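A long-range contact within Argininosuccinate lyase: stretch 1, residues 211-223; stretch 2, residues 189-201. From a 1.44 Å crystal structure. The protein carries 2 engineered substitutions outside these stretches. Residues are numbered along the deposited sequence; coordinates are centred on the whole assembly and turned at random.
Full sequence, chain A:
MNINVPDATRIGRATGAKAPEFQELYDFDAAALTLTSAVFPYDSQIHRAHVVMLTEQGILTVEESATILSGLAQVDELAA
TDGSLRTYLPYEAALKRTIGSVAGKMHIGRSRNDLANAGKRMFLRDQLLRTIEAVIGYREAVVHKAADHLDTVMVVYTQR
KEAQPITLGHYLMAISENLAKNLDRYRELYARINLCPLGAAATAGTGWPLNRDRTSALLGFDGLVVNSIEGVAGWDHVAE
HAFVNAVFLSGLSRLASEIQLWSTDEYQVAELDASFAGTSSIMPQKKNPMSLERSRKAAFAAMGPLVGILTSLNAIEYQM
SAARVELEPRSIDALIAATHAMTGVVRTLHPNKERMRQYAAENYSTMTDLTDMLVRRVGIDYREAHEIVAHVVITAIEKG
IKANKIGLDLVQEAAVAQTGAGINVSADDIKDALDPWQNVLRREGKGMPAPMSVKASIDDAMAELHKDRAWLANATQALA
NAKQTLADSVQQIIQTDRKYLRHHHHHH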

ATOM      1  N   ASN A 211       4.056 -28.388  30.320  1.00 17.86           N
ATOM      2  CA  ASN A 211       4.418 -29.274  29.217  1.00 18.08           C
ATOM      3  C   ASN A 211       3.862 -28.637  27.946  1.00 17.61           C
ATOM      4  O   ASN A 211       2.686 -28.827  27.603  1.00 17.37           O
ATOM      5  CB  ASN A 211       3.885 -30.686  29.412  1.00 19.68           C
ATOM      6  CG  ASN A 211       4.307 -31.619  28.295  1.00 24.78           C
ATOM      7  OD1 ASN A 211       4.807 -31.180  27.258  1.00 23.24           O
ATOM      8  ND2 ASN A 211       4.094 -32.914  28.495  1.00 31.03           N
ATOM      9  N   ARG A 212       4.704 -27.867  27.262  1.00 17.47           N
ATOM     10  CA  ARG A 212       4.236 -27.115  26.106  1.00 17.34           C
ATOM     11  C   ARG A 212       3.811 -28.029  24.969  1.00 18.09           C
ATOM     12  O   ARG A 212       2.905 -27.680  24.200  1.00 18.93           O
ATOM     13  CB  ARG A 212       5.340 -26.166  25.649  1.00 16.86           C
ATOM     14  CG  ARG A 212       5.727 -25.109  26.680  1.00 16.29           C
ATOM     15  CD  ARG A 212       6.647 -24.044  26.059  1.00 16.11           C
ATOM     16  NE  ARG A 212       5.999 -23.427  24.912  1.00 16.82           N
ATOM     17  CZ  ARG A 212       6.631 -22.863  23.885  1.00 18.47           C
ATOM     18  NH1 ARG A 212       7.963 -22.798  23.848  1.00 18.56           N
ATOM     19  NH2 ARG A 212       5.917 -22.362  22.886  1.00 20.14           N
ATOM     20  N   ASP A 213       4.434 -29.199  24.854  1.00 18.26           N
ATOM     21  CA  ASP A 213       4.062 -30.139  23.806  1.00 19.28           C
ATOM     22  C   ASP A 213       2.661 -30.703  24.023  1.00 19.00           C
ATOM     23  O   ASP A 213       1.954 -30.983  23.050  1.00 19.47           O
ATOM     24  CB  ASP A 213       5.085 -31.275  23.741  1.00 23.86           C
ATOM     25  CG  ASP A 213       6.433 -30.823  23.208  1.00 35.92           C
ATOM     26  OD1 ASP A 213       6.458 -30.009  22.268  1.00 39.00           O
ATOM     27  OD2 ASP A 213       7.466 -31.291  23.728  1.00 45.88           O
ATOM     28  N   ARG A 214       2.238 -30.883  25.276  1.00 19.01           N
ATOM     29  CA  ARG A 214       0.901 -31.421  25.521  1.00 18.40           C
ATOM     30  C   ARG A 214      -0.172 -30.413  25.127  1.00 18.36           C
ATOM     31  O   ARG A 214      -1.161 -30.765  24.468  1.00 18.17           O
ATOM     32  CB  ARG A 214       0.747 -31.816  26.991  1.00 20.96           C
ATOM     33  CG  ARG A 214      -0.697 -32.145  27.432  1.00 28.10           C
ATOM     34  CD  ARG A 214      -1.249 -33.452  26.844  1.00 33.06           C
ATOM     35  NE  ARG A 214      -0.268 -34.526  26.918  1.00 35.22           N
ATOM     36  CZ  ARG A 214       0.133 -35.255  25.882  1.00 51.78           C
ATOM     37  NH1 ARG A 214       1.049 -36.192  26.064  1.00 81.76           N
ATOM     38  NH2 ARG A 214      -0.398 -35.073  24.676  1.00 43.60           N
ATOM     39  N   THR A 215      -0.024 -29.156  25.556  1.00 18.06           N
ATOM     40  CA  THR A 215      -1.026 -28.157  25.205  1.00 18.17           C
ATOM     41  C   THR A 215      -1.134 -28.042  23.694  1.00 16.67           C
ATOM     42  O   THR A 215      -2.238 -27.957  23.139  1.00 15.65           O
ATOM     43  CB  THR A 215      -0.632 -26.809  25.809  1.00 20.22           C
ATOM     44  OG1 THR A 215      -0.099 -27.013  27.127  1.00 20.11           O
ATOM     45  CG2 THR A 215      -1.834 -25.901  25.897  1.00 22.00           C
ATOM     46  N   SER A 216       0.017 -28.051  23.020  1.00 15.97           N
ATOM     47  CA  SER A 216       0.072 -27.974  21.565  1.00 16.47           C
ATOM     48  C   SER A 216      -0.676 -29.135  20.924  1.00 15.88           C
ATOM     49  O   SER A 216      -1.510 -28.933  20.040  1.00 16.36           O
ATOM     50  CB  SER A 216       1.542 -27.968  21.142  1.00 17.37           C
ATOM     51  OG  SER A 216       1.685 -27.918  19.739  1.00 17.69           O
ATOM     52  N   ALA A 217      -0.422 -30.357  21.392  1.00 16.13           N
ATOM     53  CA  ALA A 217      -1.084 -31.528  20.829  1.00 17.85           C
ATOM     54  C   ALA A 217      -2.587 -31.488  21.064  1.00 17.83           C
ATOM     55  O   ALA A 217      -3.374 -31.836  20.174  1.00 17.86           O
ATOM     56  CB  ALA A 217      -0.473 -32.785  21.448  1.00 19.58           C
ATOM     57  N   LEU A 218      -3.009 -31.086  22.266  1.00 17.94           N
ATOM     58  CA  LEU A 218      -4.431 -31.031  22.574  1.00 18.80           C
ATOM     59  C   LEU A 218      -5.175 -30.055  21.672  1.00 18.08           C
ATOM     60  O   LEU A 218      -6.387 -30.214  21.456  1.00 18.60           O
ATOM     61  CB  LEU A 218      -4.600 -30.635  24.041  1.00 19.02           C
ATOM     62  CG  LEU A 218      -4.319 -31.742  25.062  1.00 19.26           C
ATOM     63  CD1 LEU A 218      -4.215 -31.136  26.455  1.00 19.15           C
ATOM     64  CD2 LEU A 218      -5.413 -32.800  24.992  1.00 19.84           C
ATOM     65  N   LEU A 219      -4.479 -29.040  21.152  1.00 16.00           N
ATOM     66  CA  LEU A 219      -5.069 -28.011  20.308  1.00 14.60           C
ATOM     67  C   LEU A 219      -4.778 -28.233  18.831  1.00 15.52           C
ATOM     68  O   LEU A 219      -5.048 -27.347  18.018  1.00 16.16           O
ATOM     69  CB  LEU A 219      -4.595 -26.626  20.745  1.00 14.22           C
ATOM     70  CG  LEU A 219      -5.062 -26.229  22.150  1.00 16.22           C
ATOM     71  CD1 LEU A 219      -4.271 -25.038  22.639  1.00 17.19           C
ATOM     72  CD2 LEU A 219      -6.549 -25.909  22.173  1.00 17.11           C
ATOM     73  N   GLY A 220      -4.236 -29.392  18.466  1.00 16.57           N
ATOM     74  CA  GLY A 220      -4.048 -29.722  17.062  1.00 17.32           C
ATOM     75  C   GLY A 220      -2.860 -29.101  16.368  1.00 16.95           C
ATOM     76  O   GLY A 220      -2.743 -29.237  15.143  1.00 17.70           O
ATOM     77  N   PHE A 221      -1.979 -28.416  17.087  1.00 15.27           N
ATOM     78  CA  PHE A 221      -0.809 -27.828  16.442  1.00 14.99           C
ATOM     79  C   PHE A 221       0.202 -28.917  16.098  1.00 15.50           C
ATOM     80  O   PHE A 221       0.258 -29.966  16.744  1.00 17.06           O
ATOM     81  CB  PHE A 221      -0.171 -26.805  17.365  1.00 14.80           C
ATOM     82  CG  PHE A 221      -0.962 -25.531  17.523  1.00 15.46           C
ATOM     83  CD1 PHE A 221      -0.878 -24.526  16.578  1.00 15.62           C
ATOM     84  CD2 PHE A 221      -1.755 -25.320  18.641  1.00 15.73           C
ATOM     85  CE1 PHE A 221      -1.586 -23.346  16.730  1.00 15.99           C
ATOM     86  CE2 PHE A 221      -2.451 -24.136  18.800  1.00 15.96           C
ATOM     87  CZ  PHE A 221      -2.362 -23.144  17.844  1.00 15.26           C
ATOM     88  N   ASP A 222       1.022 -28.648  15.079  1.00 15.75           N
ATOM     89  CA  ASP A 222       1.997 -29.613  14.579  1.00 16.89           C
ATOM     90  C   ASP A 222       3.403 -29.396  15.135  1.00 19.92           C
ATOM     91  O   ASP A 222       4.297 -30.199  14.847  1.00 24.18           O
ATOM     92  CB  ASP A 222       2.035 -29.590  13.052  1.00 21.34           C
ATOM     93  CG  ASP A 222       0.784 -30.172  12.427  1.00 32.19           C
ATOM     94  OD1 ASP A 222       0.176 -31.064  13.049  1.00 36.25           O
ATOM     95  OD2 ASP A 222       0.408 -29.729  11.319  1.00 35.61           O
ATOM     96  N   GLY A 223       3.608 -28.362  15.939  1.00 19.23           N
ATOM     97  CA  GLY A 223       4.909 -28.051  16.502  1.00 18.85           C
ATOM     98  C   GLY A 223       4.746 -26.796  17.327  1.00 16.82           C
ATOM     99  O   GLY A 223       3.640 -26.265  17.456  1.00 16.06           O
TER
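Stretch 2 189-201: LYARINLCPLGAA

What fastens stretch 2 to stretch 1 at the two ends of the contact? Near the start of the helix 212-218, R212 reaches the P197-A200 type II turn: its NE donates to L198 O at 2.8 Å, and NH2 adds a weak bond to the same oxygen at 3.2 Å. At the far end the backbones pair directly, C196 N giving to G223 O at 2.8 Å and D222 N to N194 O at 3.1 Å. N194 ND2 also makes a weak, short bond to D222 OD2, 2.7 Å.

Which way does stretch 2 run? It leaves its helix after I193 and continues as an extended segment through L195 and C196 into the turn. It runs opposite to the helix of stretch 1, N194 near F221, C196 near S216 and G199 near R212, but past F221 stretch 1 turns to run alongside it in the same direction, G223 beside L195. G199 lies close to the arginine, its CA 3.6 Å from R212 NE; a CB there would clash with that nitrogen.

What fills the space between these polar ends? C196 points toward stretch 1 and sets its CB over a face of the F221 ring, 3.5 Å from CD2, a CH-pi contact. Farther along, L198 CD1 packs against L219 CD1 at 3.5 Å and T215 CG2 at 4.0 Å.

Does water help? One water donates to both L198 O (2.7 Å) and R212 O (2.8 Å), tying turn to helix.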

ATOM      1  N   LEU A 189       2.342 -21.723   3.972  1.00 12.21           N
ATOM      2  CA  LEU A 189       1.918 -20.853   5.059  1.00 12.91           C
ATOM      3  C   LEU A 189       1.311 -21.662   6.202  1.00 12.74           C
ATOM      4  O   LEU A 189       1.564 -21.377   7.379  1.00 13.66           O
ATOM      5  CB  LEU A 189       0.904 -19.857   4.509  1.00 13.29           C
ATOM      6  CG  LEU A 189       0.114 -19.074   5.552  1.00 14.08           C
ATOM      7  CD1 LEU A 189       0.997 -18.143   6.363  1.00 13.53           C
ATOM      8  CD2 LEU A 189      -0.988 -18.276   4.874  1.00 15.03           C
ATOM      9  N   TYR A 190       0.507 -22.675   5.876  1.00 13.12           N
ATOM     10  CA  TYR A 190      -0.146 -23.462   6.914  1.00 13.03           C
ATOM     11  C   TYR A 190       0.875 -24.013   7.896  1.00 13.88           C
ATOM     12  O   TYR A 190       0.632 -24.046   9.110  1.00 14.14           O
ATOM     13  CB  TYR A 190      -0.960 -24.590   6.280  1.00 12.53           C
ATOM     14  CG  TYR A 190      -1.826 -25.340   7.279  1.00 13.47           C
ATOM     15  CD1 TYR A 190      -3.081 -24.866   7.618  1.00 14.09           C
ATOM     16  CD2 TYR A 190      -1.382 -26.520   7.879  1.00 14.54           C
ATOM     17  CE1 TYR A 190      -3.881 -25.553   8.520  1.00 15.09           C
ATOM     18  CE2 TYR A 190      -2.174 -27.212   8.783  1.00 15.41           C
ATOM     19  CZ  TYR A 190      -3.427 -26.721   9.094  1.00 15.54           C
ATOM     20  OH  TYR A 190      -4.229 -27.400   9.989  1.00 15.93           O
ATOM     21  N   ALA A 191       2.037 -24.435   7.398  1.00 13.97           N
ATOM     22  CA  ALA A 191       3.028 -25.029   8.288  1.00 14.40           C
ATOM     23  C   ALA A 191       3.556 -24.026   9.307  1.00 14.23           C
ATOM     24  O   ALA A 191       3.991 -24.428  10.401  1.00 15.52           O
ATOM     25  CB  ALA A 191       4.187 -25.609   7.472  1.00 16.11           C
ATOM     26  N   ARG A 192       3.565 -22.735   8.949  1.00 13.53           N
ATOM     27  CA  ARG A 192       3.985 -21.690   9.876  1.00 13.12           C
ATOM     28  C   ARG A 192       2.845 -21.236  10.788  1.00 13.02           C
ATOM     29  O   ARG A 192       3.102 -20.860  11.937  1.00 14.39           O
ATOM     30  CB  ARG A 192       4.600 -20.507   9.126  1.00 13.90           C
ATOM     31  CG  ARG A 192       6.052 -20.751   8.707  1.00 13.81           C
ATOM     32  CD  ARG A 192       6.660 -19.561   7.934  1.00 12.70           C
ATOM     33  NE  ARG A 192       6.143 -19.421   6.578  1.00 12.08           N
ATOM     34  CZ  ARG A 192       6.589 -20.117   5.534  1.00 12.48           C
ATOM     35  NH1 ARG A 192       7.557 -21.014   5.693  1.00 12.61           N
ATOM     36  NH2 ARG A 192       6.069 -19.925   4.338  1.00 12.98           N
ATOM     37  N   ILE A 193       1.597 -21.246  10.303  1.00 13.14           N
ATOM     38  CA  ILE A 193       0.460 -20.891  11.153  1.00 13.34           C
ATOM     39  C   ILE A 193       0.252 -21.950  12.225  1.00 13.24           C
ATOM     40  O   ILE A 193      -0.064 -21.632  13.376  1.00 13.45           O
ATOM     41  CB  ILE A 193      -0.811 -20.699  10.304  1.00 15.17           C
ATOM     42  CG1 ILE A 193      -0.741 -19.386   9.530  1.00 18.52           C
ATOM     43  CG2 ILE A 193      -2.063 -20.707  11.183  1.00 17.00           C
ATOM     44  CD1 ILE A 193      -1.924 -19.088   8.672  1.00 26.88           C
ATOM     45  N   ASN A 194       0.432 -23.217  11.867  1.00 13.58           N
ATOM     46  CA  ASN A 194       0.066 -24.325  12.747  1.00 13.91           C
ATOM     47  C   ASN A 194       1.191 -24.700  13.708  1.00 14.74           C
ATOM     48  O   ASN A 194       1.577 -25.864  13.842  1.00 14.81           O
ATOM     49  CB  ASN A 194      -0.380 -25.527  11.931  1.00 14.88           C
ATOM     50  CG  ASN A 194      -1.154 -26.513  12.773  1.00 17.11           C
ATOM     51  OD1 ASN A 194      -1.726 -26.133  13.794  1.00 16.58           O
ATOM     52  ND2 ASN A 194      -1.181 -27.769  12.359  1.00 20.09           N
ATOM     53  N   LEU A 195       1.686 -23.689  14.409  1.00 14.43           N
ATOM     54  CA  LEU A 195       2.692 -23.814  15.456  1.00 14.25           C
ATOM     55  C   LEU A 195       2.155 -23.142  16.711  1.00 13.88           C
ATOM     56  O   LEU A 195       1.562 -22.065  16.637  1.00 14.42           O
ATOM     57  CB  LEU A 195       3.986 -23.116  15.021  1.00 14.79           C
ATOM     58  CG  LEU A 195       4.666 -23.681  13.780  1.00 15.87           C
ATOM     59  CD1 LEU A 195       5.827 -22.788  13.377  1.00 16.39           C
ATOM     60  CD2 LEU A 195       5.153 -25.086  14.046  1.00 17.03           C
ATOM     61  N   CYS A 196       2.352 -23.786  17.864  1.00 13.88           N
ATOM     62  CA  CYS A 196       1.717 -23.340  19.099  1.00 14.60           C
ATOM     63  C   CYS A 196       2.637 -22.427  19.909  1.00 14.62           C
ATOM     64  O   CYS A 196       3.742 -22.863  20.281  1.00 15.03           O
ATOM     65  CB  CYS A 196       1.346 -24.544  19.942  1.00 15.61           C
ATOM     66  SG  CYS A 196       0.349 -24.084  21.361  1.00 16.07           S
ATOM     67  N   PRO A 197       2.224 -21.209  20.234  1.00 14.18           N
ATOM     68  CA  PRO A 197       3.047 -20.320  21.075  1.00 14.33           C
ATOM     69  C   PRO A 197       2.736 -20.406  22.561  1.00 14.74           C
ATOM     70  O   PRO A 197       3.384 -19.716  23.354  1.00 15.17           O
ATOM     71  CB  PRO A 197       2.678 -18.931  20.545  1.00 14.77           C
ATOM     72  CG  PRO A 197       1.204 -19.076  20.226  1.00 14.80           C
ATOM     73  CD  PRO A 197       1.050 -20.495  19.684  1.00 14.60           C
ATOM     74  N   LEU A 198       1.771 -21.223  22.966  1.00 14.23           N
ATOM     75  CA  LEU A 198       1.421 -21.314  24.375  1.00 14.71           C
ATOM     76  C   LEU A 198       2.596 -21.834  25.191  1.00 16.11           C
ATOM     77  O   LEU A 198       3.319 -22.743  24.778  1.00 18.42           O
ATOM     78  CB  LEU A 198       0.206 -22.220  24.539  1.00 14.39           C
ATOM     79  CG  LEU A 198      -1.055 -21.532  24.017  1.00 16.93           C
ATOM     80  CD1 LEU A 198      -2.160 -22.546  23.820  1.00 17.48           C
ATOM     81  CD2 LEU A 198      -1.510 -20.410  24.954  1.00 19.08           C
ATOM     82  N   GLY A 199       2.776 -21.244  26.369  1.00 15.37           N
ATOM     83  CA  GLY A 199       3.938 -21.481  27.202  1.00 16.20           C
ATOM     84  C   GLY A 199       4.905 -20.323  27.187  1.00 16.38           C
ATOM     85  O   GLY A 199       5.768 -20.235  28.077  1.00 16.24           O
ATOM     86  N   ALA A 200       4.786 -19.429  26.206  1.00 14.98           N
ATOM     87  CA  ALA A 200       5.547 -18.189  26.228  1.00 14.50           C
ATOM     88  C   ALA A 200       5.069 -17.253  27.329  1.00 14.19           C
ATOM     89  O   ALA A 200       5.815 -16.358  27.745  1.00 14.31           O
ATOM     90  CB  ALA A 200       5.415 -17.483  24.879  1.00 15.05           C
ATOM     91  N   ALA A 201       3.843 -17.441  27.808  1.00 13.90           N
ATOM     92  CA  ALA A 201       3.255 -16.583  28.843  1.00 14.10           C
ATOM     93  C   ALA A 201       3.357 -15.126  28.384  1.00 14.76           C
ATOM     94  O   ALA A 201       2.919 -14.814  27.271  1.00 14.06           O
ATOM     95  CB  ALA A 201       3.833 -16.911  30.212  1.00 15.27           C
TER
HETATM   96  O   HOH W   1      -2.577 -30.684  12.922  1.00 20.72           O
HETATM   97  O   HOH W   2       2.013 -25.067  24.118  1.00 20.17           O